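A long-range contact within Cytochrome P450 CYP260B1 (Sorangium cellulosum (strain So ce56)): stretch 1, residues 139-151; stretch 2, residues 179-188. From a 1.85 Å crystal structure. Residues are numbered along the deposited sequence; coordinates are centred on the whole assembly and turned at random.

Stretch 1 (139-151) LFGLPEERIAEND
Stretch 2 179-188: AMEAQLREIA

Stretch 2 is helical throughout, from Ala 179 to Ala 188, and continues at both ends. Stretch 1 lies along one side of it. Leu 139 belongs to a helix that begins earlier in the chain. The stretch then passes through a loop and a short 3-10 segment at Glu 144 and Glu 145, and enters a new helix at Ile 147. Arg 146 is the N-cap residue of that helix. The register runs antiparallel: the CA of Gly 141 is 7.0 Å from the CA of Ile 187, Leu 142 CA is 7.7 Å from Gln 183 CA, and Asn 150 CA is 7.5 Å from Met 180 CA. The contact buries 407 Å², both sides summed.

Gly 141 is the first residue to leave helical phi/psi, at 73/22, a positive phi that favours glycine. An ideal CB here would point toward stretch 2 and lie 3.5 Å from Ile 187 CG2, closer than carbons usually pack. Gly 141 O lies 3.4 Å from Ile 187 CD1. Ile 187 points its CB toward stretch 1, and its m,t rotamer (-66°, 155°) places CD1 against both this oxygen and Leu 142.

Leu 142 is extended in backbone (-81/143) and m,t in side chain (-64°, 160°). Its CB points sideways, but the end of the side chain comes nearer to the helix. Leu 142 CD2 meets Ile 187 CD1 at 3.7 Å and Leu 184 CD2 at 4.2 Å. Leu 142 CD1 lies 4.1 Å from Met 180 CE. These are apolar contacts; Leu 142, Leu 184 and Met 180 are buried, Ile 187 only partly. Leu 184 is m,t (-78°, 171°); its CB points sideways, but its end comes nearer, bringing CD2 to Leu 142. Met 180 is m,m with chi3 at -21°, between wells; its SD is 3.4 Å from Asn 150 OD1.

The polar centre is a pair of amides. Asn 150 (chi1 -74°, chi2 -27°) and Gln 183 (m,t, chi3 72°) both point their CB toward the other stretch. Gln 183 NE2 donates to Asn 150 OD1 at 2.8 Å, with an N-H...O angle of 152°. Asn 150 ND2 donates to Gln 183 OE1 at 3.0 Å, with an N-H...O angle of 164°. Each amide donates once and accepts once, so the two side chains form a reciprocal pair of hydrogen bonds.

Gln 183 OE1 also lies 3.6 Å from Leu 142 CD2 and 3.5 Å from Arg 146 CD, over one face of the guanidinium. Arg 146 is m,t,p with chi4 163°. This conformation carries its guanidinium to Glu 149 (t,t, chi3 4°) in a two-pronged salt bridge: Arg 146 NE to Glu 149 OE1 at 2.8 Å, and Arg 146 NH2 to Glu 149 OE2 at 2.9 Å.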

# COMPACT_ATOMS: atom_id res chain seq x y z
N LEU A 139 14.75 9.48 2.06
CA LEU A 139 13.73 10.50 2.40
C LEU A 139 13.86 11.04 3.80
O LEU A 139 13.57 12.21 4.01
CB LEU A 139 12.29 10.02 2.24
CG LEU A 139 11.81 9.80 0.81
CD1 LEU A 139 10.41 9.17 0.80
CD2 LEU A 139 11.72 11.08 -0.02
N PHE A 140 14.18 10.19 4.77
CA PHE A 140 14.11 10.60 6.13
C PHE A 140 15.46 10.80 6.85
O PHE A 140 15.45 10.99 8.07
CB PHE A 140 13.15 9.72 6.92
CG PHE A 140 11.73 9.66 6.36
CD1 PHE A 140 10.92 10.82 6.33
CD2 PHE A 140 11.20 8.47 5.85
CE1 PHE A 140 9.62 10.76 5.82
CE2 PHE A 140 9.95 8.42 5.31
CZ PHE A 140 9.12 9.55 5.33
N GLY A 141 16.54 10.82 6.10
CA GLY A 141 17.89 11.19 6.60
C GLY A 141 18.44 10.07 7.46
O GLY A 141 19.30 10.30 8.28
N LEU A 142 17.94 8.85 7.27
CA LEU A 142 18.49 7.70 8.01
C LEU A 142 19.73 7.23 7.33
O LEU A 142 19.82 7.12 6.14
CB LEU A 142 17.48 6.58 8.19
CG LEU A 142 16.26 6.88 9.03
CD1 LEU A 142 15.09 5.89 8.76
CD2 LEU A 142 16.60 6.84 10.50
N PRO A 143 20.70 6.81 8.11
CA PRO A 143 22.01 6.44 7.57
C PRO A 143 21.98 5.20 6.73
O PRO A 143 21.35 4.25 7.15
CB PRO A 143 22.88 6.17 8.85
CG PRO A 143 21.99 6.45 10.01
CD PRO A 143 20.58 6.75 9.56
N GLU A 144 22.72 5.18 5.64
CA GLU A 144 22.83 4.05 4.80
C GLU A 144 23.34 2.82 5.57
O GLU A 144 22.87 1.72 5.30
CB GLU A 144 23.73 4.30 3.61
CG GLU A 144 24.00 2.99 2.87
CD GLU A 144 24.00 3.04 1.37
OE1 GLU A 144 23.48 4.02 0.78
OE2 GLU A 144 24.54 2.05 0.81
N GLU A 145 24.22 3.00 6.54
CA GLU A 145 24.80 1.79 7.19
C GLU A 145 23.79 1.11 8.11
O GLU A 145 24.03 -0.01 8.58
CB GLU A 145 26.09 2.16 7.96
CG GLU A 145 25.86 2.93 9.21
CD GLU A 145 25.81 4.44 9.03
OE1 GLU A 145 25.73 4.98 7.83
OE2 GLU A 145 25.80 5.06 10.14
N ARG A 146 22.61 1.74 8.36
CA ARG A 146 21.64 1.13 9.23
C ARG A 146 20.43 0.53 8.44
O ARG A 146 19.43 0.17 9.08
CB ARG A 146 21.15 2.10 10.30
CG ARG A 146 22.33 2.65 11.10
CD ARG A 146 21.85 3.36 12.32
NE ARG A 146 21.45 2.48 13.40
CZ ARG A 146 21.31 2.87 14.67
NH1 ARG A 146 21.59 4.09 15.01
NH2 ARG A 146 20.96 2.03 15.60
N ILE A 147 20.55 0.45 7.11
CA ILE A 147 19.34 0.03 6.27
C ILE A 147 18.81 -1.34 6.68
O ILE A 147 17.60 -1.52 6.91
CB ILE A 147 19.64 0.09 4.78
CG1 ILE A 147 19.66 1.56 4.35
CG2 ILE A 147 18.56 -0.64 3.98
CD1 ILE A 147 20.16 1.76 2.93
N ALA A 148 19.70 -2.33 6.80
CA ALA A 148 19.23 -3.69 7.31
C ALA A 148 18.62 -3.73 8.71
O ALA A 148 17.55 -4.36 9.02
CB ALA A 148 20.41 -4.70 7.17
N GLU A 149 19.29 -3.01 9.63
CA GLU A 149 18.83 -2.93 11.00
C GLU A 149 17.43 -2.31 11.01
O GLU A 149 16.49 -2.83 11.65
CB GLU A 149 19.80 -2.08 11.81
CG GLU A 149 19.36 -1.81 13.25
CD GLU A 149 20.25 -0.82 13.98
OE1 GLU A 149 21.18 -0.26 13.41
OE2 GLU A 149 19.94 -0.61 15.14
N ASN A 150 17.31 -1.21 10.26
CA ASN A 150 16.05 -0.50 10.22
C ASN A 150 14.92 -1.25 9.48
O ASN A 150 13.77 -1.17 9.91
CB ASN A 150 16.28 0.90 9.71
CG ASN A 150 16.95 1.76 10.78
OD1 ASN A 150 16.79 1.50 11.97
ND2 ASN A 150 17.68 2.76 10.36
N ASP A 151 15.29 -2.00 8.45
CA ASP A 151 14.35 -2.92 7.82
C ASP A 151 13.77 -3.88 8.87
O ASP A 151 12.56 -4.04 8.99
CB ASP A 151 15.03 -3.66 6.69
CG ASP A 151 14.03 -4.49 5.85
OD1 ASP A 151 13.37 -3.88 4.94
OD2 ASP A 151 13.84 -5.70 6.20
N ALA A 179 13.48 2.46 19.29
CA ALA A 179 14.80 2.61 18.70
C ALA A 179 14.74 3.51 17.44
O ALA A 179 15.65 4.30 17.13
CB ALA A 179 15.37 1.28 18.32
N MET A 180 13.67 3.34 16.69
CA MET A 180 13.51 4.17 15.49
C MET A 180 13.31 5.62 15.94
O MET A 180 13.86 6.54 15.35
CB MET A 180 12.29 3.71 14.69
CG MET A 180 12.52 2.44 13.89
SD MET A 180 13.58 2.61 12.47
CE MET A 180 13.42 4.41 12.23
N GLU A 181 12.49 5.79 16.96
CA GLU A 181 12.19 7.11 17.53
C GLU A 181 13.48 7.83 17.95
O GLU A 181 13.69 9.00 17.63
CB GLU A 181 11.22 6.94 18.71
CG GLU A 181 10.12 7.99 18.80
CD GLU A 181 9.30 7.84 20.08
OE1 GLU A 181 9.90 7.51 21.15
OE2 GLU A 181 8.08 8.06 20.03
N ALA A 182 14.41 7.10 18.56
CA ALA A 182 15.66 7.69 18.98
C ALA A 182 16.54 8.11 17.82
O ALA A 182 17.17 9.17 17.85
CB ALA A 182 16.40 6.72 19.88
N GLN A 183 16.62 7.30 16.76
CA GLN A 183 17.32 7.72 15.57
C GLN A 183 16.66 8.99 14.96
O GLN A 183 17.33 9.88 14.46
CB GLN A 183 17.29 6.64 14.47
CG GLN A 183 18.14 5.45 14.78
CD GLN A 183 18.03 4.42 13.69
OE1 GLN A 183 18.55 4.60 12.60
NE2 GLN A 183 17.50 3.28 14.07
N LEU A 184 15.37 8.97 14.95
CA LEU A 184 14.59 10.04 14.24
C LEU A 184 14.54 11.34 15.08
O LEU A 184 14.59 12.42 14.54
CB LEU A 184 13.21 9.54 14.00
CG LEU A 184 13.07 8.57 12.82
CD1 LEU A 184 11.67 8.04 12.91
CD2 LEU A 184 13.34 9.21 11.49
N ARG A 185 14.46 11.20 16.41
CA ARG A 185 14.69 12.35 17.31
C ARG A 185 16.00 12.99 17.08
O ARG A 185 16.09 14.19 17.01
CB ARG A 185 14.69 11.93 18.77
CG ARG A 185 13.41 12.28 19.44
CD ARG A 185 13.35 11.73 20.84
NE ARG A 185 11.97 11.90 21.28
CZ ARG A 185 11.10 10.91 21.47
NH1 ARG A 185 11.47 9.64 21.34
NH2 ARG A 185 9.87 11.21 21.86
N GLU A 186 17.05 12.20 17.02
CA GLU A 186 18.37 12.76 16.84
C GLU A 186 18.47 13.53 15.54
O GLU A 186 19.05 14.62 15.48
CB GLU A 186 19.38 11.65 16.84
CG GLU A 186 20.75 12.07 16.38
CD GLU A 186 21.72 10.94 16.57
OE1 GLU A 186 21.25 9.79 16.49
OE2 GLU A 186 22.91 11.18 16.83
N ILE A 187 17.91 12.95 14.47
CA ILE A 187 17.87 13.62 13.19
C ILE A 187 16.99 14.89 13.28
O ILE A 187 17.36 15.94 12.77
CB ILE A 187 17.35 12.64 12.09
CG1 ILE A 187 18.36 11.53 11.88
CG2 ILE A 187 17.20 13.38 10.75
CD1 ILE A 187 17.73 10.25 11.32
N ALA A 188 15.80 14.77 13.85
CA ALA A 188 14.88 15.92 13.95
C ALA A 188 15.45 17.12 14.79
O ALA A 188 15.26 18.34 14.46
CB ALA A 188 13.58 15.50 14.53